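Local coordinates for protein type II secretion ATPase XpsE (Xanthomonas campestris, PDB 2D28) that belongs to the type II secretion ATPases and is represented by its N-terminal domain, which combines short helices with a small mixed sheet and includes an MshEN-type region, at residues Arg17-Asp22 with Ala55-Glu60; Leu25-Gln30 with Gly44-Val49; Leu62-Val67 with Leu130-Gly135; Trp109-Tyr114 with Gly135-Ile140. The protein carries 1 engineered substitution. All coordinates share one frame; numbering follows the deposited sequence.

Contact 1 of 4, residues Arg17-Asp22 with Ala55-Glu60; sequences RRRLKD and AETCAE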
# COMPACT_ATOMS: atom_id res chain seq x y z
N ARG A 17 11.72 1.56 15.69
CA ARG A 17 12.69 2.12 14.71
C ARG A 17 12.88 3.63 14.80
O ARG A 17 13.69 4.23 14.03
CB ARG A 17 12.29 1.72 13.30
CG ARG A 17 12.33 0.21 13.03
CD ARG A 17 13.73 -0.28 12.87
NE ARG A 17 14.36 -0.42 14.17
CZ ARG A 17 15.64 -0.70 14.35
NH1 ARG A 17 16.13 -0.88 15.59
NH2 ARG A 17 16.45 -0.84 13.30
N ARG A 18 12.11 4.24 15.69
CA ARG A 18 12.07 5.66 15.86
C ARG A 18 11.67 6.45 14.62
O ARG A 18 12.11 7.57 14.38
CB ARG A 18 13.41 6.12 16.38
CG ARG A 18 13.72 5.43 17.71
CD ARG A 18 15.17 5.41 17.97
NE ARG A 18 15.62 6.77 18.12
CZ ARG A 18 16.78 7.26 17.66
NH1 ARG A 18 17.68 6.48 17.04
NH2 ARG A 18 17.05 8.54 17.87
N ARG A 19 10.77 5.86 13.85
CA ARG A 19 10.16 6.52 12.69
C ARG A 19 8.86 7.22 13.05
O ARG A 19 8.16 7.75 12.18
CB ARG A 19 9.88 5.46 11.63
CG ARG A 19 11.12 4.69 11.16
CD ARG A 19 10.84 3.46 10.28
NE ARG A 19 12.05 2.69 10.03
CZ ARG A 19 12.07 1.40 9.65
NH1 ARG A 19 10.99 0.71 9.55
NH2 ARG A 19 13.19 0.80 9.45
N LEU A 20 8.51 7.11 14.34
CA LEU A 20 7.27 7.66 14.91
C LEU A 20 7.56 7.96 16.40
O LEU A 20 8.11 7.10 17.10
CB LEU A 20 6.14 6.64 14.83
CG LEU A 20 4.81 6.98 15.58
CD1 LEU A 20 4.14 8.14 14.94
CD2 LEU A 20 3.86 5.79 15.56
N LYS A 21 7.17 9.14 16.87
CA LYS A 21 7.34 9.52 18.27
C LYS A 21 6.14 9.13 19.06
O LYS A 21 4.99 9.27 18.60
CB LYS A 21 7.44 11.05 18.43
CG LYS A 21 8.42 11.74 17.55
CD LYS A 21 8.62 13.18 18.08
CE LYS A 21 8.90 14.19 16.99
NZ LYS A 21 8.15 15.47 17.24
N ASP A 22 6.38 8.71 20.30
CA ASP A 22 5.31 8.19 21.10
C ASP A 22 4.33 9.29 21.46
O ASP A 22 3.13 9.02 21.60
CB ASP A 22 5.83 7.44 22.34
CG ASP A 22 6.30 8.35 23.43
OD1 ASP A 22 7.11 9.29 23.16
OD2 ASP A 22 5.90 8.16 24.61
N ALA A 55 5.96 2.89 4.01
CA ALA A 55 6.30 1.82 3.05
C ALA A 55 7.33 0.85 3.63
O ALA A 55 7.17 -0.41 3.60
CB ALA A 55 6.82 2.41 1.71
N GLU A 56 8.43 1.42 4.12
CA GLU A 56 9.48 0.60 4.71
C GLU A 56 9.06 -0.40 5.76
O GLU A 56 9.43 -1.62 5.73
CB GLU A 56 10.53 1.52 5.38
CG GLU A 56 11.75 0.73 5.88
CD GLU A 56 12.86 0.65 4.84
OE1 GLU A 56 12.60 1.01 3.65
OE2 GLU A 56 13.99 0.24 5.24
N THR A 57 8.26 0.12 6.70
CA THR A 57 7.82 -0.65 7.81
C THR A 57 6.80 -1.72 7.40
O THR A 57 6.83 -2.82 7.92
CB THR A 57 7.29 0.29 8.88
OG1 THR A 57 8.34 1.24 9.13
CG2 THR A 57 7.12 -0.50 10.20
N CYS A 58 5.83 -1.34 6.54
CA CYS A 58 4.90 -2.30 5.96
C CYS A 58 5.70 -3.46 5.34
O CYS A 58 5.42 -4.63 5.60
CB CYS A 58 4.06 -1.62 4.89
SG CYS A 58 2.79 -0.58 5.54
N ALA A 59 6.74 -3.15 4.60
CA ALA A 59 7.53 -4.18 3.95
C ALA A 59 8.27 -5.07 4.93
O ALA A 59 8.25 -6.28 4.76
CB ALA A 59 8.49 -3.56 2.99
N GLU A 60 8.85 -4.50 5.98
CA GLU A 60 9.51 -5.28 7.00
C GLU A 60 8.56 -6.18 7.66
O GLU A 60 8.90 -7.28 7.95
CB GLU A 60 10.12 -4.46 8.15
CG GLU A 60 11.30 -3.63 7.79
CD GLU A 60 11.64 -2.55 8.86
OE1 GLU A 60 10.87 -2.24 9.84
OE2 GLU A 60 12.74 -2.04 8.75
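Arg17 follows the last turn of helix 6-16 and points its CB at helix 51-62. Its contribution is mainly aliphatic: CG lies over the centre of the Arg19 guanidinium, 3.6 Å above that plane. Arg18 takes a positive phi of 59° and ends the helix in a Schellman motif, after which the Arg19 side chain points to the other segment. Arg19 carries the contact. Its CG is anti to the carbonyl carbon (chi1 -59°) and the chain stays extended to NE, so the guanidinium arrives tip to tip. Arg19 NH1 donates to Thr57 OG1 at 2.7 Å, nearly in the guanidinium plane, and to Glu60 OE1 at 3.0 Å. Arg19 NH2 donates to Glu60 OE2 at 3.0 Å, completing an end-on, two-nitrogen salt bridge. The two planes are 41° apart, and both oxygens are met from above the carboxylate plane. Glu56 CG covers the face opposite Arg17, while Glu56 OE2 adds only charge, 4.3 Å from Arg19 NH2. Long arginine suits this bridging place, and Thr57 OG1 is also hydrogen-bonded to Asp53 O in its own helix. Leu20, apolar and buried, rests on Leu14 of helix 6-16 and on Val49. Lys21 stands at the N-cap position of helix 22-27, so the loop joins two helices while Arg19 ties it to helix 51-62, whose Ala55 and Ala59 touch strand 130-134.

Contact 2 of 4, residues Leu25-Gln30 with Gly44-Val49; sequences LVRARQ and GRLGLV. Engineered in segment 25-30: Val26 (natural residue Leu).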
# COMPACT_ATOMS: atom_id res chain seq x y z
N LEU A 25 2.02 9.62 18.52
CA LEU A 25 1.13 8.49 18.38
C LEU A 25 -0.00 8.67 19.35
O LEU A 25 -1.11 8.39 18.99
CB LEU A 25 1.85 7.17 18.68
CG LEU A 25 0.94 5.96 18.77
CD1 LEU A 25 0.05 5.78 17.50
CD2 LEU A 25 1.82 4.71 19.04
N VAL A 26 0.29 9.10 20.58
CA VAL A 26 -0.78 9.30 21.58
C VAL A 26 -1.78 10.38 21.13
O VAL A 26 -2.97 10.22 21.27
CB VAL A 26 -0.26 9.53 23.05
CG1 VAL A 26 0.90 10.50 23.12
CG2 VAL A 26 -1.42 9.99 24.00
N ARG A 27 -1.29 11.45 20.50
CA ARG A 27 -2.22 12.45 19.96
C ARG A 27 -3.11 11.88 18.85
O ARG A 27 -4.31 12.13 18.82
CB ARG A 27 -1.48 13.66 19.41
CG ARG A 27 -0.64 14.49 20.40
CD ARG A 27 0.00 15.73 19.69
NE ARG A 27 -0.67 15.90 18.39
CZ ARG A 27 -0.11 15.83 17.18
NH1 ARG A 27 1.20 15.65 17.04
NH2 ARG A 27 -0.89 15.97 16.10
N ALA A 28 -2.51 11.16 17.90
CA ALA A 28 -3.27 10.47 16.87
C ALA A 28 -4.23 9.44 17.53
O ALA A 28 -3.84 8.67 18.41
CB ALA A 28 -2.32 9.79 15.87
N ARG A 29 -5.50 9.52 17.16
CA ARG A 29 -6.60 8.59 17.54
C ARG A 29 -7.89 9.19 16.93
O ARG A 29 -8.47 10.11 17.49
CB ARG A 29 -6.81 8.31 19.06
CG ARG A 29 -5.70 8.60 20.04
CD ARG A 29 -5.63 10.02 20.53
NE ARG A 29 -6.97 10.54 20.75
CZ ARG A 29 -7.69 11.24 19.87
NH1 ARG A 29 -7.21 11.60 18.69
NH2 ARG A 29 -8.93 11.58 20.20
N GLN A 30 -8.30 8.70 15.76
CA GLN A 30 -9.29 9.39 14.95
C GLN A 30 -9.49 10.86 15.41
O GLN A 30 -8.76 11.38 16.25
CB GLN A 30 -10.62 8.62 14.97
CG GLN A 30 -11.04 8.16 16.36
CD GLN A 30 -12.44 8.64 16.77
OE1 GLN A 30 -13.30 8.98 15.91
NE2 GLN A 30 -12.67 8.69 18.07
N GLY A 44 -0.25 9.36 8.72
CA GLY A 44 0.23 9.91 7.49
C GLY A 44 -0.39 11.29 7.23
O GLY A 44 0.31 12.22 6.78
N ARG A 45 -1.68 11.43 7.54
CA ARG A 45 -2.42 12.66 7.22
C ARG A 45 -2.04 13.78 8.18
O ARG A 45 -2.09 14.93 7.79
CB ARG A 45 -3.93 12.45 7.29
CG ARG A 45 -4.81 13.64 6.77
CD ARG A 45 -6.16 13.84 7.57
NE ARG A 45 -7.10 14.83 7.00
CZ ARG A 45 -7.79 14.70 5.86
NH1 ARG A 45 -7.67 13.60 5.10
NH2 ARG A 45 -8.61 15.68 5.47
N LEU A 46 -1.71 13.46 9.43
CA LEU A 46 -1.21 14.43 10.38
C LEU A 46 0.29 14.81 10.17
O LEU A 46 0.84 15.62 10.91
CB LEU A 46 -1.44 13.95 11.80
CG LEU A 46 -2.89 13.91 12.26
CD1 LEU A 46 -3.04 13.10 13.52
CD2 LEU A 46 -3.38 15.32 12.53
N GLY A 47 0.92 14.24 9.15
CA GLY A 47 2.34 14.48 8.89
C GLY A 47 3.32 13.81 9.88
O GLY A 47 4.50 14.22 9.99
N LEU A 48 2.88 12.78 10.57
CA LEU A 48 3.70 12.22 11.64
C LEU A 48 4.52 11.01 11.25
O LEU A 48 5.34 10.54 12.07
CB LEU A 48 2.82 11.88 12.85
CG LEU A 48 1.82 12.99 13.28
CD1 LEU A 48 0.92 12.47 14.41
CD2 LEU A 48 2.49 14.28 13.68
N VAL A 49 4.20 10.39 10.11
CA VAL A 49 4.99 9.25 9.59
C VAL A 49 5.18 9.57 8.13
O VAL A 49 4.23 9.83 7.41
CB VAL A 49 4.25 7.89 9.77
CG1 VAL A 49 4.92 6.74 9.04
CG2 VAL A 49 4.16 7.61 11.22
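Arg29 NH1 is the best-held polar atom, gripped by two carbonyl oxygens of its own segment. The firmer bond runs from Arg29 NH1 to Arg27 O at 3.0 Å; that oxygen is approached in its carbonyl plane, although it lies 30° out of the guanidinium plane. The second, from Arg29 NH1 to Gln30 O, is weak at 2.9 Å because the angle at the hydrogen is poor. Between residues 25-30 and 44-49 themselves the meeting is apolar. Ala28, the first residue beyond helix 22-27, directs its CB at Leu46 CD1, 4.1 Å away, and Leu48 CD1 stands a little farther from the same methyl. A small side chain fits here, since two branched leucines converge on it. Both leucines set CG anti to the carbonyl carbon, which sends their methyls across together. Arg27 crosses Leu48 obliquely with its chain bent at chi3 (15°), and the edge of its guanidinium comes beside the leucines: Arg27 NH1 is 3.9 Å from Leu48 CD2 and Arg27 NH2 is 4.4 Å from Leu46 CD2. The charge of Arg27 has a long, weak ion pair with Asp24. Gly47, at a phi of 72°, turns the backbone after helix 39-45 in a way easiest for a residue without a side chain. Leu48 then folds back on Leu43, which also touches Ala28. This is the classic Schellman motif, in which the residue beyond the glycine packs against the last helical turn, here at the meeting of two short helix ends.

Contact 3 of 4, residues Leu62-Val67 with Leu130-Gly135; sequences LGLPLV and LLLHVG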
# COMPACT_ATOMS: atom_id res chain seq x y z
N LEU A 62 5.67 -7.35 6.87
CA LEU A 62 4.95 -8.32 6.06
C LEU A 62 5.90 -9.16 5.18
O LEU A 62 5.45 -10.10 4.52
CB LEU A 62 3.85 -7.64 5.23
CG LEU A 62 2.64 -7.10 5.99
CD1 LEU A 62 1.81 -6.25 5.00
CD2 LEU A 62 1.77 -8.21 6.62
N GLY A 63 7.19 -8.85 5.18
CA GLY A 63 8.15 -9.60 4.39
C GLY A 63 8.00 -9.41 2.89
O GLY A 63 8.35 -10.27 2.12
N LEU A 64 7.47 -8.26 2.48
CA LEU A 64 7.15 -8.04 1.09
C LEU A 64 8.24 -7.18 0.48
O LEU A 64 8.84 -6.33 1.16
CB LEU A 64 5.82 -7.27 0.96
CG LEU A 64 4.54 -8.08 1.25
CD1 LEU A 64 3.38 -7.15 1.40
CD2 LEU A 64 4.26 -9.18 0.25
N PRO A 65 8.42 -7.34 -0.82
CA PRO A 65 9.39 -6.52 -1.55
C PRO A 65 8.91 -5.08 -1.69
O PRO A 65 7.74 -4.79 -1.72
CB PRO A 65 9.46 -7.20 -2.91
CG PRO A 65 8.05 -7.74 -3.09
CD PRO A 65 7.72 -8.27 -1.73
N LEU A 66 9.88 -4.20 -1.84
CA LEU A 66 9.69 -2.79 -2.05
C LEU A 66 10.06 -2.49 -3.52
O LEU A 66 11.04 -3.03 -4.03
CB LEU A 66 10.59 -1.97 -1.13
CG LEU A 66 10.26 -1.97 0.34
CD1 LEU A 66 11.47 -1.65 1.20
CD2 LEU A 66 9.18 -0.99 0.62
N VAL A 67 9.22 -1.69 -4.19
CA VAL A 67 9.40 -1.35 -5.59
C VAL A 67 9.30 0.17 -5.69
O VAL A 67 8.51 0.82 -5.00
CB VAL A 67 8.39 -2.05 -6.51
CG1 VAL A 67 8.23 -1.34 -7.88
CG2 VAL A 67 8.72 -3.50 -6.67
N LEU A 130 -2.37 -12.68 -6.82
CA LEU A 130 -1.59 -11.46 -6.71
C LEU A 130 -0.19 -11.74 -6.21
O LEU A 130 -0.00 -12.66 -5.39
CB LEU A 130 -2.25 -10.51 -5.69
CG LEU A 130 -3.78 -10.24 -5.92
CD1 LEU A 130 -4.31 -9.22 -4.95
CD2 LEU A 130 -4.07 -9.71 -7.31
N LEU A 131 0.74 -10.89 -6.64
CA LEU A 131 2.04 -10.74 -6.00
C LEU A 131 2.13 -9.28 -5.58
O LEU A 131 2.07 -8.40 -6.39
CB LEU A 131 3.18 -11.11 -6.96
CG LEU A 131 4.57 -11.44 -6.41
CD1 LEU A 131 4.57 -12.69 -5.53
CD2 LEU A 131 5.52 -11.61 -7.56
N LEU A 132 2.21 -9.05 -4.27
CA LEU A 132 2.19 -7.74 -3.71
C LEU A 132 3.58 -7.11 -3.64
O LEU A 132 4.52 -7.74 -3.23
CB LEU A 132 1.58 -7.74 -2.31
CG LEU A 132 0.10 -8.19 -2.27
CD1 LEU A 132 -0.36 -8.23 -0.80
CD2 LEU A 132 -0.71 -7.27 -3.18
N HIS A 133 3.68 -5.85 -4.05
CA HIS A 133 4.91 -5.08 -3.95
C HIS A 133 4.61 -3.74 -3.31
O HIS A 133 3.67 -3.03 -3.75
CB HIS A 133 5.43 -4.81 -5.36
CG HIS A 133 5.68 -6.05 -6.18
ND1 HIS A 133 4.86 -6.44 -7.20
CD2 HIS A 133 6.73 -6.89 -6.21
CE1 HIS A 133 5.34 -7.55 -7.75
NE2 HIS A 133 6.45 -7.87 -7.13
N VAL A 134 5.32 -3.41 -2.25
CA VAL A 134 5.01 -2.19 -1.51
C VAL A 134 5.68 -0.99 -2.25
O VAL A 134 6.83 -1.05 -2.74
CB VAL A 134 5.51 -2.26 -0.04
CG1 VAL A 134 5.11 -1.00 0.78
CG2 VAL A 134 5.10 -3.62 0.64
N GLY A 135 4.93 0.07 -2.37
CA GLY A 135 5.40 1.32 -2.95
C GLY A 135 4.94 2.52 -2.13
O GLY A 135 3.98 2.48 -1.34
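Leu64 lies across the edge of strand 130-134, and its CB and both methyls have neighbours there. Leu64 CB starts 3.7 Å from Val134 CG2. Because CG is anti to the carbonyl carbon (chi1 -75°), the branch then swings along the strand: CD1 sits between Val134 CG2 and Leu132 CB, and Leu64 CD2 ends 4.0 Å from Leu132 CB, close also to Leu132 O. A flexible, branched leucine can touch two alternate strand residues that share one face. Pro65 serves the opposite face, where its CG meets His133 CD2 at 3.5 Å, oblique to the ring. Proline's missing N-H costs nothing here, since its carbonyl makes the bond: Val134 N donates to Pro65 O at 2.8 Å. Two residues on, Val67 N returns a bond to Val134 O at 2.9 Å, and both donors lie nearly along the C=O axis of their acceptors. Both bonds use Val134 and fall on the residues either side of Leu66, the pattern of a single parallel-type bridge between Leu66 and Val134; the touching parts (64-67 and 132-135) run 48° apart. Leu66 starts away from the strand, yet its CD2 lies 3.9 Å from Val134 CB, the side chains pointing the same way. Beta-branched Val67 places CG2 against His133 CB at 3.8 Å, adding to the packing on the histidine side. Beyond Val134, Ala55 and Ala59 of helix 51-62 and the loop residue Pro113 close in. Helix 116-126 touches Leu132 through Ile119, and strand 105-110 is hydrogen-bonded to strand 130-134, to which the 62-67 loop adds a short bridged flank.

Contact 4 of 4, residues Trp109-Tyr114 with Gly135-Ile140; sequences WIADPY and GLRSEI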
# COMPACT_ATOMS: atom_id res chain seq x y z
N TRP A 109 1.31 -3.18 -7.16
CA TRP A 109 1.98 -2.20 -6.37
C TRP A 109 0.97 -1.62 -5.36
O TRP A 109 -0.09 -1.08 -5.78
CB TRP A 109 2.49 -1.13 -7.32
CG TRP A 109 3.68 -0.39 -6.93
CD1 TRP A 109 4.57 -0.69 -5.89
CD2 TRP A 109 4.19 0.82 -7.53
NE1 TRP A 109 5.56 0.24 -5.85
CE2 TRP A 109 5.35 1.18 -6.84
CE3 TRP A 109 3.72 1.68 -8.52
CZ2 TRP A 109 6.08 2.33 -7.14
CZ3 TRP A 109 4.47 2.81 -8.83
CH2 TRP A 109 5.61 3.13 -8.12
N ILE A 110 1.30 -1.64 -4.07
CA ILE A 110 0.29 -1.33 -3.07
C ILE A 110 0.87 -0.48 -1.97
O ILE A 110 2.03 -0.76 -1.49
CB ILE A 110 -0.35 -2.69 -2.55
CG1 ILE A 110 -1.45 -2.47 -1.56
CG2 ILE A 110 0.76 -3.59 -1.97
CD1 ILE A 110 -2.33 -3.63 -1.33
N ALA A 111 0.14 0.57 -1.59
CA ALA A 111 0.58 1.46 -0.48
C ALA A 111 0.36 0.91 0.91
O ALA A 111 1.22 1.11 1.83
CB ALA A 111 -0.01 2.90 -0.61
N ASP A 112 -0.77 0.21 1.05
CA ASP A 112 -1.27 -0.27 2.32
C ASP A 112 -1.48 -1.78 2.31
O ASP A 112 -2.59 -2.27 2.37
CB ASP A 112 -2.54 0.46 2.72
CG ASP A 112 -2.36 1.97 2.82
OD1 ASP A 112 -1.29 2.47 3.29
OD2 ASP A 112 -3.27 2.74 2.48
N PRO A 113 -0.40 -2.53 2.31
CA PRO A 113 -0.48 -4.01 2.22
C PRO A 113 -1.02 -4.75 3.42
O PRO A 113 -1.23 -5.96 3.30
CB PRO A 113 0.95 -4.40 1.90
CG PRO A 113 1.75 -3.37 2.57
CD PRO A 113 1.00 -2.08 2.34
N TYR A 114 -1.24 -4.06 4.52
CA TYR A 114 -1.93 -4.56 5.70
C TYR A 114 -3.47 -4.53 5.56
O TYR A 114 -4.14 -5.00 6.45
CB TYR A 114 -1.55 -3.72 6.92
CG TYR A 114 -1.82 -2.27 6.78
CD1 TYR A 114 -3.06 -1.73 7.07
CD2 TYR A 114 -0.81 -1.40 6.30
CE1 TYR A 114 -3.29 -0.35 6.92
CE2 TYR A 114 -1.02 -0.09 6.12
CZ TYR A 114 -2.24 0.44 6.40
OH TYR A 114 -2.42 1.77 6.17
N GLY A 135 4.93 0.07 -2.37
CA GLY A 135 5.40 1.32 -2.95
C GLY A 135 4.94 2.52 -2.13
O GLY A 135 3.98 2.48 -1.34
N LEU A 136 5.71 3.59 -2.25
CA LEU A 136 5.42 4.83 -1.59
C LEU A 136 4.10 5.37 -2.27
O LEU A 136 3.87 5.24 -3.51
CB LEU A 136 6.58 5.85 -1.72
CG LEU A 136 7.72 5.82 -0.67
CD1 LEU A 136 8.58 4.57 -0.83
CD2 LEU A 136 8.57 7.10 -0.92
N ARG A 137 3.22 5.79 -1.40
CA ARG A 137 1.89 6.20 -1.75
C ARG A 137 1.88 7.14 -2.97
O ARG A 137 1.11 6.95 -3.91
CB ARG A 137 1.22 6.86 -0.56
CG ARG A 137 -0.35 7.09 -0.74
CD ARG A 137 -1.03 7.72 0.51
NE ARG A 137 -0.63 6.90 1.65
CZ ARG A 137 -1.17 5.73 1.95
NH1 ARG A 137 -0.60 5.03 2.89
NH2 ARG A 137 -2.28 5.29 1.34
N SER A 138 2.69 8.18 -2.92
CA SER A 138 2.60 9.21 -3.96
C SER A 138 3.20 8.70 -5.23
O SER A 138 2.87 9.20 -6.34
CB SER A 138 3.38 10.46 -3.50
OG SER A 138 2.62 10.99 -2.41
N GLU A 139 4.17 7.78 -5.12
CA GLU A 139 4.74 7.18 -6.32
C GLU A 139 3.72 6.33 -7.08
O GLU A 139 3.70 6.31 -8.31
CB GLU A 139 5.98 6.35 -5.99
CG GLU A 139 7.11 7.23 -5.47
CD GLU A 139 8.38 6.47 -5.10
OE1 GLU A 139 8.54 5.33 -5.51
OE2 GLU A 139 9.19 7.09 -4.41
N ILE A 140 2.94 5.56 -6.34
CA ILE A 140 1.81 4.80 -6.89
C ILE A 140 0.80 5.76 -7.52
O ILE A 140 0.34 5.54 -8.65
CB ILE A 140 1.15 3.94 -5.80
CG1 ILE A 140 2.13 2.88 -5.32
CG2 ILE A 140 -0.14 3.30 -6.32
CD1 ILE A 140 1.66 2.04 -4.20
O HOH W 1 3.40 2.67 1.35
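Gly135 begins the second segment by donating its N-H to Ile110 O at 3.1 Å, from 48° above the carbonyl plane. Its CA presses on Trp109 NE1, 3.1 Å away, where a CB would collide with the indole; a residue without a side chain suits this place. That indole N-H is spent on Val67 O. A water donates to Gly135 O and Ala111 O, joining the two carbonyls. Leu136 occupies the N-cap position of helix 137-147, and its own carbonyl accepts Ile140 N. Arg137 carries the polar half of the contact. Its CG is anti to the backbone N, and a bend at chi3 (-52°) folds the guanidinium back to the loop. Arg137 NH1 donates to the syn lone pair of Asp112 OD1 at 2.7 Å, while Arg137 NH2 reaches Asp112 OD2 at 3.0 Å from above the carboxylate plane. Both acceptors lie close to the guanidinium plane, and Ala111 CB, small enough to fit, covers one face. Glu139 sets CB 3.9 Å from Trp109 CH2, with its backbone O beside CZ3. Ile140 ends the segment with a CH-pi contact: CG1 lies 3.9 Å from the centroid of the six-membered ring of Trp109, over the face. Ile140 CD1 extends to Ala111 N at 3.4 Å. Asp112 OD1 also bonds His54 NE2, so one carboxylate holds arginine and histidine together. Such company would be expected to keep Asp112 ionised, and the two-pronged grip restrains the two groups, whose planes are 33° apart.

Contact 4 is the core of the four, its centre about 3 Å from the centre of the chain; contacts 2 and 3 are partly buried, and contact 1 is a surface contact. Contacts 3 and 4 share Gly135 and reach the same sheet: one edges strand 130-134 with backbone bonds, the other joins strand 105-110 to helix 137-147 by aromatic packing and an ion pair. Contact 1 also relies on an arginine bidentate to a carboxylate, but at the surface, whereas contact 2 is mostly leucine and alanine. Leu20 packs on Leu25, linking contacts 1 and 2, while helix 51-62 links contact 1 to both contacts 3 and 4.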